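Local coordinates for uncharacterized protein Rv2277c (Mycobacterium tuberculosis, PDB 5VUG) that probably hydrolyses phosphoric diesters, as a TIM-barrel domain of the glycerophosphodiester phosphodiesterase family, though its own substrate remains uncharacterized, at residues A18-D22 with F23-T27. Residues are numbered along the deposited sequence; the frame is centred on the assembly and turned at random.
Sequences AGTRD and FPENT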
loop_
_atom_site.group_PDB
_atom_site.type_symbol
_atom_site.label_atom_id
_atom_site.label_comp_id
_atom_site.label_asym_id
_atom_site.label_seq_id
_atom_site.Cartn_x
_atom_site.Cartn_y
_atom_site.Cartn_z
ATOM N N ALA A 18 26.569 9.021 11.734
ATOM C CA ALA A 18 27.512 9.096 12.843
ATOM C C ALA A 18 26.873 9.577 14.138
ATOM O O ALA A 18 27.587 9.949 15.076
ATOM C CB ALA A 18 28.779 9.904 12.502
ATOM N N GLY A 19 25.542 9.546 14.222
ATOM C CA GLY A 19 24.844 9.894 15.447
ATOM C C GLY A 19 24.362 11.330 15.496
ATOM O O GLY A 19 24.743 12.093 16.392
ATOM N N THR A 20 23.456 11.664 14.568
ATOM C CA THR A 20 23.067 13.042 14.273
ATOM C C THR A 20 22.484 13.788 15.480
ATOM O O THR A 20 22.575 15.020 15.543
ATOM C CB THR A 20 22.105 13.011 13.075
ATOM O OG1 THR A 20 21.639 14.326 12.766
ATOM C CG2 THR A 20 20.925 12.124 13.356
ATOM N N ARG A 21 21.873 13.080 16.435
ATOM C CA ARG A 21 21.300 13.757 17.598
ATOM C C ARG A 21 22.373 14.233 18.576
ATOM O O ARG A 21 22.212 15.281 19.217
ATOM C CB ARG A 21 20.314 12.821 18.301
ATOM C CG ARG A 21 19.747 13.346 19.598
ATOM C CD ARG A 21 18.899 14.580 19.396
ATOM N NE ARG A 21 17.855 14.678 20.416
ATOM C CZ ARG A 21 18.065 15.023 21.684
ATOM N NH1 ARG A 21 19.289 15.311 22.111
ATOM N NH2 ARG A 21 17.045 15.082 22.532
ATOM N N ASP A 22 23.472 13.497 18.695
ATOM C CA ASP A 22 24.458 13.741 19.740
ATOM C C ASP A 22 25.503 14.788 19.361
ATOM O O ASP A 22 25.942 15.556 20.224
ATOM C CB ASP A 22 25.177 12.435 20.091
ATOM C CG ASP A 22 24.255 11.397 20.711
ATOM O OD1 ASP A 22 23.149 11.749 21.176
ATOM O OD2 ASP A 22 24.652 10.215 20.747
ATOM N N PHE A 23 25.953 14.792 18.111
ATOM C CA PHE A 23 27.021 15.659 17.633
ATOM C C PHE A 23 26.748 15.956 16.170
ATOM O O PHE A 23 25.956 15.251 15.534
ATOM C CB PHE A 23 28.391 14.977 17.773
ATOM C CG PHE A 23 28.804 14.751 19.196
ATOM C CD1 PHE A 23 29.461 15.747 19.907
ATOM C CD2 PHE A 23 28.515 13.550 19.831
ATOM C CE1 PHE A 23 29.825 15.545 21.221
ATOM C CE2 PHE A 23 28.873 13.342 21.155
ATOM C CZ PHE A 23 29.537 14.333 21.846
ATOM N N PRO A 24 27.386 17.008 15.599
ATOM C CA PRO A 24 27.141 17.344 14.185
ATOM C C PRO A 24 27.279 16.141 13.265
ATOM O O PRO A 24 28.311 15.461 13.268
ATOM C CB PRO A 24 28.211 18.403 13.893
ATOM C CG PRO A 24 28.362 19.111 15.228
ATOM C CD PRO A 24 28.259 18.002 16.254
ATOM N N GLU A 25 26.227 15.852 12.504
ATOM C CA GLU A 25 26.197 14.620 11.729
ATOM C C GLU A 25 27.325 14.595 10.702
ATOM O O GLU A 25 27.763 15.628 10.192
ATOM C CB GLU A 25 24.849 14.462 11.031
ATOM C CG GLU A 25 24.497 15.593 10.067
ATOM C CD GLU A 25 23.230 15.311 9.315
ATOM O OE1 GLU A 25 22.166 15.250 9.955
ATOM O OE2 GLU A 25 23.299 15.131 8.085
ATOM N N ASN A 26 27.808 13.390 10.407
ATOM C CA ASN A 26 28.774 13.201 9.331
ATOM C C ASN A 26 30.069 14.000 9.536
ATOM O O ASN A 26 30.689 14.460 8.574
ATOM C CB ASN A 26 28.141 13.479 7.964
ATOM C CG ASN A 26 27.213 12.364 7.517
ATOM O OD1 ASN A 26 27.553 11.176 7.629
ATOM N ND2 ASN A 26 26.034 12.735 6.995
ATOM N N THR A 27 30.509 14.137 10.792
ATOM C CA THR A 27 31.800 14.748 11.109
ATOM C C THR A 27 32.680 13.751 11.854
ATOM O O THR A 27 32.191 12.787 12.440
ATOM C CB THR A 27 31.658 16.024 11.961
ATOM O OG1 THR A 27 31.073 15.691 13.227
ATOM C CG2 THR A 27 30.800 17.064 11.231
HETATM O O HOH W 1 23.680 16.672 13.538
#
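Thr20 and Glu25 lie side by side across the loop and point the same way, with CB of Thr20 3.7 Å from CB of Glu25. The threonine hydroxyl is turned opposite its own backbone N (chi1 178°), which sets OG1 to donate to OE1 of Glu25 at 3.0 Å. It reaches that oxygen on the anti side, somewhat out of the carboxylate plane. The same OE1 forms a salt bridge with Arg17, while OE2 pairs with Arg58, so three groups grip this buried carboxylate, which should restrict its rotation. A water ties the two backbones together, donating to O of Thr20 at 2.8 Å and accepting from N of Glu25 at 2.9 Å.

At the bend itself, N of Asp22 bonds to O of Gly19, and N of Phe23 adds a weak 3.4 Å bond to the same oxygen. Gly19 sits at phi 96°, psi 63°, a backbone conformation that favours glycine. The Phe23 ring lays one face over O of Asp22 and carries on to Ala30 and Asn33 of helix 28-36, whereas the Asp22 carboxylate turns off to Ser272 and Leu274 N.

The chain then makes a type II turn from Pro24 to Thr27. OG1 of Thr27 reaches back to O of Pro24 at 2.8 Å and also caps N of Ala30, an N-cap that starts helix 28-36. The whole is a beta-alpha loop of the TIM barrel, linking strand 12-16 to that helix.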